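Local coordinates for uncharacterized protein (Bacteroides fragilis, PDB 4FR9) that is of unknown function but is BLIP-like, with a putative beta-lactamase-inhibitor-like, PepSY-like domain, so inhibitory binding is at most a guess, at residues Trp53-Glu64 with Gly136-Val144. Sequence-based numbering, arbitrary orientation.
Sequences WFDANANWLMTE and GDDTHWPRV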
# COMPACT_ATOMS: atom_id res chain seq x y z
N TRP A 53 -4.21 -1.10 -7.68
CA TRP A 53 -5.27 -0.15 -8.01
C TRP A 53 -5.16 0.35 -9.45
O TRP A 53 -4.09 0.77 -9.88
CB TRP A 53 -5.18 1.06 -7.09
CG TRP A 53 -5.41 0.80 -5.64
CD1 TRP A 53 -4.62 0.14 -4.76
CD2 TRP A 53 -6.53 1.28 -4.88
NE1 TRP A 53 -5.20 0.11 -3.51
CE2 TRP A 53 -6.36 0.85 -3.55
CE3 TRP A 53 -7.67 2.03 -5.20
CZ2 TRP A 53 -7.27 1.13 -2.56
CZ3 TRP A 53 -8.56 2.33 -4.22
CH2 TRP A 53 -8.35 1.89 -2.91
N PHE A 54 -6.30 0.37 -10.14
CA PHE A 54 -6.44 0.85 -11.51
C PHE A 54 -7.58 1.82 -11.62
O PHE A 54 -8.58 1.69 -10.92
CB PHE A 54 -6.70 -0.30 -12.51
CG PHE A 54 -5.60 -1.30 -12.54
CD1 PHE A 54 -5.56 -2.32 -11.63
CD2 PHE A 54 -4.57 -1.17 -13.46
CE1 PHE A 54 -4.52 -3.20 -11.64
CE2 PHE A 54 -3.51 -2.08 -13.45
CZ PHE A 54 -3.48 -3.08 -12.54
N ASP A 55 -7.43 2.77 -12.54
CA ASP A 55 -8.55 3.61 -12.91
C ASP A 55 -9.35 3.00 -14.06
O ASP A 55 -9.03 1.90 -14.55
CB ASP A 55 -8.09 5.04 -13.20
CG ASP A 55 -7.26 5.20 -14.44
OD1 ASP A 55 -7.24 4.33 -15.31
OD2 ASP A 55 -6.60 6.28 -14.53
N ALA A 56 -10.40 3.72 -14.46
CA ALA A 56 -11.28 3.22 -15.50
C ALA A 56 -10.63 3.13 -16.86
O ALA A 56 -11.16 2.44 -17.77
CB ALA A 56 -12.57 4.07 -15.57
N ASN A 57 -9.52 3.81 -17.05
CA ASN A 57 -8.74 3.71 -18.29
C ASN A 57 -7.73 2.54 -18.23
O ASN A 57 -6.84 2.46 -19.07
CB ASN A 57 -7.97 4.99 -18.58
CG ASN A 57 -8.84 6.13 -19.06
OD1 ASN A 57 -9.86 5.93 -19.67
ND2 ASN A 57 -8.36 7.36 -18.82
N ALA A 58 -7.81 1.67 -17.21
CA ALA A 58 -6.92 0.53 -17.04
C ALA A 58 -5.48 0.99 -16.78
O ALA A 58 -4.56 0.24 -17.01
CB ALA A 58 -6.98 -0.47 -18.22
N ASN A 59 -5.32 2.17 -16.17
CA ASN A 59 -4.01 2.68 -15.82
C ASN A 59 -3.73 2.43 -14.35
O ASN A 59 -4.57 2.66 -13.50
CB ASN A 59 -3.90 4.15 -16.18
CG ASN A 59 -3.88 4.34 -17.73
OD1 ASN A 59 -3.45 3.44 -18.44
ND2 ASN A 59 -4.36 5.47 -18.20
N TRP A 60 -2.54 1.94 -14.10
CA TRP A 60 -2.08 1.58 -12.77
C TRP A 60 -1.82 2.83 -11.95
O TRP A 60 -1.09 3.74 -12.41
CB TRP A 60 -0.81 0.74 -12.84
CG TRP A 60 -0.21 0.49 -11.51
CD1 TRP A 60 -0.72 -0.28 -10.51
CD2 TRP A 60 1.01 1.02 -11.00
NE1 TRP A 60 0.11 -0.27 -9.39
CE2 TRP A 60 1.18 0.53 -9.69
CE3 TRP A 60 1.99 1.87 -11.53
CZ2 TRP A 60 2.29 0.86 -8.91
CZ3 TRP A 60 3.09 2.17 -10.75
CH2 TRP A 60 3.21 1.70 -9.46
N LEU A 61 -2.38 2.89 -10.73
CA LEU A 61 -2.21 4.04 -9.88
C LEU A 61 -1.48 3.76 -8.57
O LEU A 61 -0.94 4.71 -8.00
CB LEU A 61 -3.56 4.67 -9.56
CG LEU A 61 -4.33 5.18 -10.78
CD1 LEU A 61 -5.65 5.79 -10.29
CD2 LEU A 61 -3.56 6.17 -11.62
N MSE A 62 -1.51 2.55 -8.06
CA MSE A 62 -0.87 2.26 -6.78
C MSE A 62 -0.84 0.77 -6.54
O MSE A 62 -1.77 0.08 -6.88
CB MSE A 62 -1.63 2.94 -5.64
CG MSE A 62 -0.83 2.93 -4.30
SE MSE A 62 -1.79 3.88 -2.90
CE MSE A 62 -3.12 2.59 -2.56
N THR A 63 0.20 0.31 -5.84
CA THR A 63 0.21 -1.01 -5.24
C THR A 63 0.54 -0.87 -3.77
O THR A 63 1.54 -0.23 -3.43
CB THR A 63 1.25 -1.93 -5.92
OG1 THR A 63 0.89 -2.03 -7.31
CG2 THR A 63 1.30 -3.30 -5.29
N GLU A 64 -0.24 -1.51 -2.92
CA GLU A 64 0.08 -1.67 -1.51
C GLU A 64 0.48 -3.12 -1.27
O GLU A 64 -0.27 -4.03 -1.61
CB GLU A 64 -1.15 -1.35 -0.66
CG GLU A 64 -0.88 -1.55 0.81
CD GLU A 64 -2.01 -1.13 1.72
OE1 GLU A 64 -2.87 -0.31 1.32
OE2 GLU A 64 -2.01 -1.56 2.90
N GLY A 136 -11.39 6.92 12.03
CA GLY A 136 -11.78 6.97 10.62
C GLY A 136 -10.93 6.07 9.75
O GLY A 136 -10.32 5.10 10.23
N ASP A 137 -10.90 6.42 8.46
CA ASP A 137 -10.21 5.65 7.39
C ASP A 137 -8.70 5.57 7.66
O ASP A 137 -8.00 6.57 7.57
CB ASP A 137 -10.48 6.37 6.04
CG ASP A 137 -10.44 5.43 4.84
OD1 ASP A 137 -10.09 4.24 5.02
OD2 ASP A 137 -10.76 5.91 3.71
N ASP A 138 -8.21 4.38 8.03
CA ASP A 138 -6.76 4.17 8.22
C ASP A 138 -6.18 3.50 6.97
O ASP A 138 -5.06 2.98 6.98
CB ASP A 138 -6.44 3.34 9.48
CG ASP A 138 -6.99 1.92 9.42
OD1 ASP A 138 -7.80 1.61 8.52
OD2 ASP A 138 -6.60 1.09 10.28
N THR A 139 -6.97 3.51 5.90
CA THR A 139 -6.61 2.83 4.65
C THR A 139 -6.02 3.75 3.59
O THR A 139 -6.19 4.96 3.64
CB THR A 139 -7.82 2.10 4.02
OG1 THR A 139 -8.58 2.98 3.16
CG2 THR A 139 -8.71 1.49 5.13
N HIS A 140 -5.35 3.13 2.63
CA HIS A 140 -4.52 3.90 1.72
C HIS A 140 -5.16 3.95 0.36
O HIS A 140 -5.53 2.91 -0.17
CB HIS A 140 -3.15 3.25 1.63
CG HIS A 140 -2.45 3.18 2.93
ND1 HIS A 140 -2.15 4.30 3.68
CD2 HIS A 140 -2.01 2.11 3.63
CE1 HIS A 140 -1.55 3.90 4.80
NE2 HIS A 140 -1.47 2.58 4.80
N TRP A 141 -5.28 5.14 -0.18
CA TRP A 141 -5.88 5.39 -1.48
C TRP A 141 -4.87 5.98 -2.45
O TRP A 141 -3.88 6.57 -2.04
CB TRP A 141 -7.02 6.41 -1.32
CG TRP A 141 -8.18 5.93 -0.54
CD1 TRP A 141 -8.33 5.99 0.80
CD2 TRP A 141 -9.38 5.35 -1.05
NE1 TRP A 141 -9.55 5.48 1.16
CE2 TRP A 141 -10.20 5.06 0.04
CE3 TRP A 141 -9.84 5.05 -2.33
CZ2 TRP A 141 -11.46 4.49 -0.11
CZ3 TRP A 141 -11.10 4.49 -2.46
CH2 TRP A 141 -11.88 4.20 -1.36
N PRO A 142 -5.10 5.83 -3.74
CA PRO A 142 -4.20 6.46 -4.69
C PRO A 142 -4.09 7.97 -4.54
O PRO A 142 -4.95 8.63 -3.94
CB PRO A 142 -4.79 6.07 -6.06
CG PRO A 142 -5.55 4.81 -5.79
CD PRO A 142 -6.12 5.02 -4.40
N ARG A 143 -3.03 8.52 -5.11
CA ARG A 143 -2.83 9.96 -5.12
C ARG A 143 -3.76 10.73 -6.03
O ARG A 143 -3.92 11.95 -5.85
CB ARG A 143 -1.39 10.31 -5.51
CG ARG A 143 -0.38 9.90 -4.48
CD ARG A 143 1.02 9.95 -5.06
NE ARG A 143 2.01 9.72 -4.04
CZ ARG A 143 3.28 9.43 -4.28
NH1 ARG A 143 3.76 9.31 -5.50
NH2 ARG A 143 4.10 9.23 -3.25
N VAL A 144 -4.25 10.09 -7.06
CA VAL A 144 -5.13 10.77 -8.03
C VAL A 144 -6.39 9.96 -8.24
O VAL A 144 -6.42 8.79 -7.85
CB VAL A 144 -4.42 11.03 -9.38
CG1 VAL A 144 -3.29 12.07 -9.19
CG2 VAL A 144 -3.90 9.72 -9.96
OXT VAL A 144 -7.34 10.50 -8.84
O HOH W 1 -4.58 -0.15 -0.75
O HOH W 2 -1.64 7.28 -7.35
O HOH W 3 -5.02 0.30 2.84
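Trp53, its CG beside the backbone N and anti to the carbonyl carbon, presents one face of its six-membered ring to Pro142, while Met62 runs out with CG opposite the backbone N and bends only at chi3 (74°), which turns CE back over the same tryptophan face. Pro142 CD stands 3.7 Å from the centroid of the Trp53 six-membered ring and 22° off its normal, a CH-pi contact. The far rim of that ring meets a second indole: Trp53 CH2 lies 3.5 Å from Trp141 CE3, with the planes obliquely inclined at 57°. Trp141 is itself tethered, its NE1 donating to Asp137 OD2 at 2.9 Å, nearly in the indole plane. Met62, a selenomethionine, reaches the backbone of 140-142, with SE 3.5 Å from Trp141 O. Farther along, Leu61 CB packs on Pro142 CB, and its CD2 touches Val144 CG2 at the C-terminus.

Polar coupling runs through water. One molecule, in the Trp53 ring plane, accepts from Trp53 NE1 (2.8 Å) and donates to both Glu64 OE1 and His140 O; another accepts from His140 N and donates to the same Glu64 OE1 (2.7 Å). Two water hydrogens thus grip this carboxylate oxygen, which also sits at the edge of the His140 ring, 3.5 Å from CD2. A third water links Leu61 O with Arg143 N. Beyond the contact, Arg143 forms a salt bridge with Glu106, and Val144 O hydrogen-bonds Tyr38, whose ring meets Trp53 edge-to-face. Trp53 N bonds to Met62 O and Leu61 N to Trp53 O; these bonds define an antiparallel beta-hairpin, closed by the type I turn Asp55-Ala58, whose side chains receive an irregular C-terminal tail against the sheet of a BLIP-like, PepSY-clan fold.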